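Local coordinates for variant surface glycoprotein MITat 1.13 (Trypanosoma brucei, PDB 6Z8H) that probably coats the surface of the parasite as a GPI-anchored glycoprotein, one of many antigenically distinct variants that let the trypanosome evade host immunity, at the interface of chains A and B. Numbering follows the deposited sequence. Chains: chain A/B, Variant surface glycoprotein MITat 1.13.

Contact 1: the interface of chains A and B. Residues chain A 197, 250, 252; chain B 149, 155-159.
The imidazole of A:His250 lies over the side chain of B:Thr155, whose hydroxyl OG1 sits 3.4 Å from the ring plane beneath its centre. B:Lys149, an extended chain, reaches the same ring at its edge: its terminal amine NZ donates to ND1 of A:His250 at 2.8 Å, practically in the ring plane. With ND1 used as acceptor, any proton on a neutral ring would be expected on NE2. The ring gets there because its CG stands anti to the backbone N (chi1 -168°), which carries it off strand 247-253 towards the partner. Two residues along, the carboxamide of A:Asn252 is gripped by main-chain carbonyls. Its ND2 gives a nearly straight bond (168° at H) to B:Thr155 O at 2.7 Å, on a lone pair and in the amide plane. The second bond, to B:Leu157 O at 2.9 Å, meets that carbonyl from above its plane. B:Thr159 OG1, itself bonded to B:Ser156 O, contacts a water whose oxygen lies 3.3 Å from A:Asn252 OD1, a long and probably weak link. A:Leu197 CD1 meets B:Leu157 CD2 at 3.7 Å, the side chains nearly perpendicular. The patch joins strands 194-202 and 247-253 of one subunit to the 149-159 segment of the other in this two-fold dimer.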
loop_
_atom_site.group_PDB
_atom_site.type_symbol
_atom_site.label_atom_id
_atom_site.label_comp_id
_atom_site.label_asym_id
_atom_site.label_seq_id
_atom_site.Cartn_x
_atom_site.Cartn_y
_atom_site.Cartn_z
ATOM N N LEU A 197 -19.704 13.534 -31.143
ATOM C CA LEU A 197 -19.779 13.057 -32.508
ATOM C C LEU A 197 -19.401 14.243 -33.386
ATOM O O LEU A 197 -20.142 15.238 -33.430
ATOM C CB LEU A 197 -21.194 12.582 -32.793
ATOM C CG LEU A 197 -21.524 12.343 -34.263
ATOM C CD1 LEU A 197 -20.554 11.371 -34.920
ATOM C CD2 LEU A 197 -22.963 11.846 -34.392
ATOM N N HIS A 250 -23.230 16.393 -31.781
ATOM C CA HIS A 250 -23.990 15.785 -30.698
ATOM C C HIS A 250 -23.006 15.356 -29.621
ATOM O O HIS A 250 -21.851 15.028 -29.917
ATOM C CB HIS A 250 -24.811 14.567 -31.154
ATOM C CG HIS A 250 -25.814 14.105 -30.140
ATOM N ND1 HIS A 250 -27.087 14.630 -30.057
ATOM C CD2 HIS A 250 -25.726 13.180 -29.154
ATOM C CE1 HIS A 250 -27.733 14.061 -29.056
ATOM N NE2 HIS A 250 -26.936 13.163 -28.503
ATOM N N ASN A 252 -22.592 12.933 -25.896
ATOM C CA ASN A 252 -23.105 11.897 -25.018
ATOM C C ASN A 252 -22.260 11.842 -23.759
ATOM O O ASN A 252 -21.116 12.298 -23.730
ATOM C CB ASN A 252 -23.094 10.527 -25.695
ATOM C CG ASN A 252 -24.110 10.430 -26.806
ATOM O OD1 ASN A 252 -25.319 10.462 -26.567
ATOM N ND2 ASN A 252 -23.634 10.329 -28.034
ATOM N N LYS B 149 -28.739 16.938 -39.013
ATOM C CA LYS B 149 -28.705 16.032 -37.873
ATOM C C LYS B 149 -30.001 15.227 -37.757
ATOM O O LYS B 149 -29.985 14.104 -37.232
ATOM C CB LYS B 149 -28.446 16.797 -36.570
ATOM C CG LYS B 149 -28.509 15.910 -35.326
ATOM C CD LYS B 149 -28.393 16.708 -34.046
ATOM C CE LYS B 149 -28.531 15.820 -32.825
ATOM N NZ LYS B 149 -28.171 16.617 -31.623
ATOM N N THR B 155 -27.375 8.880 -32.646
ATOM C CA THR B 155 -26.251 9.749 -32.331
ATOM C C THR B 155 -25.564 9.281 -31.063
ATOM O O THR B 155 -25.030 10.094 -30.309
ATOM C CB THR B 155 -26.690 11.198 -32.172
ATOM O OG1 THR B 155 -27.802 11.255 -31.270
ATOM C CG2 THR B 155 -27.068 11.763 -33.517
ATOM N N SER B 156 -25.540 7.975 -30.838
ATOM C CA SER B 156 -25.037 7.438 -29.578
ATOM C C SER B 156 -23.516 7.390 -29.497
ATOM O O SER B 156 -22.990 7.057 -28.428
ATOM C CB SER B 156 -25.569 6.020 -29.362
ATOM O OG SER B 156 -25.267 5.178 -30.463
ATOM N N LEU B 157 -22.803 7.748 -30.568
ATOM C CA LEU B 157 -21.349 7.653 -30.586
ATOM C C LEU B 157 -20.786 8.434 -29.409
ATOM O O LEU B 157 -21.103 9.612 -29.225
ATOM C CB LEU B 157 -20.806 8.215 -31.902
ATOM C CG LEU B 157 -19.345 7.846 -32.177
ATOM C CD1 LEU B 157 -19.202 6.343 -32.439
ATOM C CD2 LEU B 157 -18.739 8.639 -33.295
ATOM N N GLY B 158 -19.958 7.768 -28.603
ATOM C CA GLY B 158 -19.370 8.377 -27.432
ATOM C C GLY B 158 -20.022 8.019 -26.109
ATOM O O GLY B 158 -19.488 8.385 -25.051
ATOM N N THR B 159 -21.142 7.309 -26.122
ATOM C CA THR B 159 -21.814 6.923 -24.888
ATOM C C THR B 159 -21.084 5.749 -24.254
ATOM O O THR B 159 -20.924 4.691 -24.872
ATOM C CB THR B 159 -23.245 6.501 -25.202
ATOM O OG1 THR B 159 -23.934 7.525 -25.919
ATOM C CG2 THR B 159 -24.008 6.229 -23.937
HETATM O O HOH W 1 -26.632 7.589 -25.671
#

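Contact 2: the interface of chains A and B. Residues chain A 380, 383-384; chain B 82, 302-303, 308.
A:Leu380, on the last turn of helix 368-383, sets its CD2 methyl against CB of B:Lys302 at 3.8 Å and CB of B:Pro308 at 4.0 Å, while CD1 is turned towards the guanidinium of B:Arg82, 4.0 Å from NH1. Its CG is anti to the backbone N (chi1 -180°), which directs the branch away from its helix and across the lysine side chain at about a right angle. A:Ile383, on the same turn, uses its CG2 branch, which packs on the guanidinium carbon CZ of B:Arg82 at 3.6 Å. A:Thr384, just beyond the helix, meets the ring of B:Pro308 through its hydroxyl, with OG1 3.8 Å from CG.

Hydrogen bonds within each subunit link the residues that make the contact. B:Arg82 is extended from CG to NE, and its NH1 donates to B:Ala303 O at 2.8 Å, close to the guanidinium plane, which should limit the rotation of the group that A:Ile383 touches. B:Lys302 folds at chi3 and chi4, and its NZ reaches B:Pro308 O at 2.7 Å, tying the helix 296-304 to the proline that follows it. In chain A, A:Thr384 OG1 donates to A:Leu380 O at 3.0 Å, approaching from above that carbonyl plane. The site seats the end of helix 368-383, the last one modelled, against helices 78-129 and 296-304 and the loop at B:Pro308 of the other subunit.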
loop_
_atom_site.group_PDB
_atom_site.type_symbol
_atom_site.label_atom_id
_atom_site.label_comp_id
_atom_site.label_asym_id
_atom_site.label_seq_id
_atom_site.Cartn_x
_atom_site.Cartn_y
_atom_site.Cartn_z
ATOM N N LEU A 380 21.001 -14.863 35.034
ATOM C CA LEU A 380 21.385 -16.159 35.579
ATOM C C LEU A 380 22.624 -16.008 36.445
ATOM O O LEU A 380 22.730 -16.608 37.521
ATOM C CB LEU A 380 21.627 -17.153 34.442
ATOM C CG LEU A 380 22.032 -18.577 34.838
ATOM C CD1 LEU A 380 20.971 -19.173 35.738
ATOM C CD2 LEU A 380 22.283 -19.422 33.621
ATOM N N ILE A 383 21.603 -14.870 39.797
ATOM C CA ILE A 383 21.021 -15.987 40.543
ATOM C C ILE A 383 22.120 -16.912 41.053
ATOM O O ILE A 383 22.128 -17.319 42.222
ATOM C CB ILE A 383 20.002 -16.732 39.655
ATOM C CG1 ILE A 383 18.812 -15.819 39.371
ATOM C CG2 ILE A 383 19.555 -18.027 40.318
ATOM C CD1 ILE A 383 17.974 -16.283 38.240
ATOM N N THR A 384 23.081 -17.231 40.191
ATOM C CA THR A 384 24.210 -18.076 40.553
ATOM C C THR A 384 25.105 -17.354 41.559
ATOM O O THR A 384 25.333 -17.840 42.663
ATOM C CB THR A 384 25.047 -18.464 39.319
ATOM O OG1 THR A 384 24.219 -19.111 38.341
ATOM C CG2 THR A 384 26.177 -19.398 39.717
ATOM N N ARG B 82 13.825 -18.637 36.889
ATOM C CA ARG B 82 14.455 -19.727 36.161
ATOM C C ARG B 82 13.540 -20.272 35.069
ATOM O O ARG B 82 14.023 -20.734 34.034
ATOM C CB ARG B 82 14.857 -20.832 37.125
ATOM C CG ARG B 82 16.030 -20.446 37.961
ATOM C CD ARG B 82 16.400 -21.588 38.873
ATOM N NE ARG B 82 17.548 -21.309 39.728
ATOM C CZ ARG B 82 18.819 -21.425 39.347
ATOM N NH1 ARG B 82 19.099 -21.817 38.110
ATOM N NH2 ARG B 82 19.801 -21.164 40.216
ATOM N N LYS B 302 20.946 -24.500 31.198
ATOM C CA LYS B 302 21.660 -23.543 32.039
ATOM C C LYS B 302 20.824 -23.112 33.238
ATOM O O LYS B 302 21.346 -22.997 34.353
ATOM C CB LYS B 302 22.072 -22.314 31.224
ATOM C CG LYS B 302 23.131 -22.586 30.169
ATOM C CD LYS B 302 23.260 -21.446 29.144
ATOM C CE LYS B 302 24.099 -20.317 29.658
ATOM N NZ LYS B 302 25.554 -20.674 29.843
ATOM N N ALA B 303 19.535 -22.835 33.030
ATOM C CA ALA B 303 18.703 -22.250 34.072
ATOM C C ALA B 303 17.915 -23.271 34.882
ATOM O O ALA B 303 17.628 -23.013 36.056
ATOM C CB ALA B 303 17.692 -21.294 33.440
ATOM N N PRO B 308 24.971 -23.836 34.833
ATOM C CA PRO B 308 24.981 -22.484 34.248
ATOM C C PRO B 308 26.102 -22.240 33.256
ATOM O O PRO B 308 25.968 -21.334 32.419
ATOM C CB PRO B 308 25.101 -21.548 35.461
ATOM C CG PRO B 308 24.922 -22.409 36.682
ATOM C CD PRO B 308 25.255 -23.829 36.274
#

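Contact 3: the interface of chains A and B. Residues chain A 147-149; chain B 212, 236, 239-240, 243.
The backbone N of A:Lys149 donates to the side-chain oxygen OD1 of B:Asn240 at 2.8 Å and 162° at H, in a dimer contact of this A-type variant surface glycoprotein. The donor stands above the carbonyl plane of the asparagine, 37° out of it. B:Asn240 presents its oxygen with CG beside the backbone N and anti to the carbonyl carbon (chi1 -74°), just after the short helix 236-239. The same carboxamide packs against the neighbouring residue, its CG 3.8 Å from CB of A:Thr148.

B:Trp239 meets the chain edge-on: the A:Thr148–A:Lys149 peptide lies at the rim of the indole and in its plane, with CZ3 3.8 Å from A:Lys149 N. Within chain B, one face of the indole is packed by CB of B:Thr243, offset towards the rim, which should help to hold the ring's tilt. B:Thr243 also sends its methyl CG2 to within 3.7 Å of A:Leu147 O.

Further contacts are made on either side of the peptide. A:Thr148 extends its methyl CG2 to CB of B:His212 at 3.9 Å, and the histidine takes part here through its CB. On the other flank, the first carbons of A:Lys149 lie on B:Ser236, with CB of the lysine 3.8 Å from CB of the serine.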
loop_
_atom_site.group_PDB
_atom_site.type_symbol
_atom_site.label_atom_id
_atom_site.label_comp_id
_atom_site.label_asym_id
_atom_site.label_seq_id
_atom_site.Cartn_x
_atom_site.Cartn_y
_atom_site.Cartn_z
ATOM N N LEU A 147 -20.796 1.852 -52.475
ATOM C CA LEU A 147 -19.912 1.862 -51.315
ATOM C C LEU A 147 -19.303 0.485 -51.122
ATOM O O LEU A 147 -20.022 -0.519 -51.081
ATOM C CB LEU A 147 -20.683 2.295 -50.057
ATOM C CG LEU A 147 -19.883 2.633 -48.794
ATOM C CD1 LEU A 147 -18.817 3.636 -49.121
ATOM C CD2 LEU A 147 -20.835 3.163 -47.755
ATOM N N THR A 148 -17.975 0.459 -51.000
ATOM C CA THR A 148 -17.256 -0.678 -50.449
ATOM C C THR A 148 -16.204 -0.122 -49.510
ATOM O O THR A 148 -16.030 1.093 -49.387
ATOM C CB THR A 148 -16.554 -1.548 -51.509
ATOM O OG1 THR A 148 -15.377 -0.878 -51.987
ATOM C CG2 THR A 148 -17.500 -1.926 -52.646
ATOM N N LYS A 149 -15.464 -1.026 -48.880
ATOM C CA LYS A 149 -14.431 -0.593 -47.952
ATOM C C LYS A 149 -13.419 0.343 -48.593
ATOM O O LYS A 149 -12.836 1.184 -47.905
ATOM C CB LYS A 149 -13.728 -1.810 -47.336
ATOM C CG LYS A 149 -12.427 -1.519 -46.559
ATOM C CD LYS A 149 -12.672 -0.893 -45.234
ATOM C CE LYS A 149 -11.361 -0.589 -44.512
ATOM N NZ LYS A 149 -10.523 -1.793 -44.235
ATOM N N HIS B 212 -22.987 -1.955 -52.406
ATOM C CA HIS B 212 -21.965 -2.206 -53.412
ATOM C C HIS B 212 -22.572 -2.332 -54.808
ATOM O O HIS B 212 -21.866 -2.123 -55.786
ATOM C CB HIS B 212 -21.110 -3.434 -53.057
ATOM C CG HIS B 212 -21.706 -4.743 -53.469
ATOM N ND1 HIS B 212 -22.877 -5.233 -52.929
ATOM C CD2 HIS B 212 -21.274 -5.684 -54.345
ATOM C CE1 HIS B 212 -23.160 -6.399 -53.483
ATOM N NE2 HIS B 212 -22.204 -6.695 -54.346
ATOM N N SER B 236 -14.137 -7.055 -44.175
ATOM C CA SER B 236 -14.533 -6.245 -45.307
ATOM C C SER B 236 -14.790 -7.104 -46.533
ATOM O O SER B 236 -15.564 -6.701 -47.401
ATOM C CB SER B 236 -13.498 -5.148 -45.585
ATOM O OG SER B 236 -12.249 -5.684 -45.941
ATOM N N TRP B 239 -18.303 -8.028 -46.234
ATOM C CA TRP B 239 -19.100 -6.812 -46.197
ATOM C C TRP B 239 -19.174 -6.176 -47.573
ATOM O O TRP B 239 -20.222 -5.642 -47.943
ATOM C CB TRP B 239 -18.533 -5.804 -45.208
ATOM C CG TRP B 239 -19.420 -4.648 -44.962
ATOM C CD1 TRP B 239 -20.539 -4.629 -44.185
ATOM C CD2 TRP B 239 -19.270 -3.323 -45.482
ATOM N NE1 TRP B 239 -21.080 -3.373 -44.175
ATOM C CE2 TRP B 239 -20.327 -2.554 -44.971
ATOM C CE3 TRP B 239 -18.358 -2.719 -46.341
ATOM C CZ2 TRP B 239 -20.487 -1.204 -45.279
ATOM C CZ3 TRP B 239 -18.489 -1.368 -46.606
ATOM C CH2 TRP B 239 -19.558 -0.635 -46.101
ATOM N N ASN B 240 -18.060 -6.179 -48.320
ATOM C CA ASN B 240 -18.018 -5.541 -49.639
ATOM C C ASN B 240 -19.003 -6.162 -50.639
ATOM O O ASN B 240 -19.279 -5.547 -51.674
ATOM C CB ASN B 240 -16.589 -5.617 -50.206
ATOM C CG ASN B 240 -15.629 -4.651 -49.536
ATOM O OD1 ASN B 240 -16.044 -3.746 -48.807
ATOM N ND2 ASN B 240 -14.331 -4.827 -49.802
ATOM N N THR B 243 -23.271 -5.052 -47.932
ATOM C CA THR B 243 -23.015 -4.019 -46.935
ATOM C C THR B 243 -24.170 -3.859 -45.959
ATOM O O THR B 243 -24.001 -3.195 -44.939
ATOM C CB THR B 243 -22.741 -2.669 -47.608
ATOM O OG1 THR B 243 -23.939 -2.193 -48.234
ATOM C CG2 THR B 243 -21.656 -2.778 -48.656
#

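Contacts 1 and 3 lie near one another, their C-alpha centres about 24 Å apart, whereas contact 2 is about 85 Å from contact 1 and about 95 Å from contact 3, at the other end of the elongated dimer. B:Lys149 takes part in contact 1 through its side chain, and its twin A:Lys149 in contact 3 through its backbone N and first side-chain carbons. By the two-fold symmetry, each subunit's copy does both. The contacts would thus hold the dimer together towards both ends, through strands and loops at one and mainly helices at the other, with helix 78-129 running between.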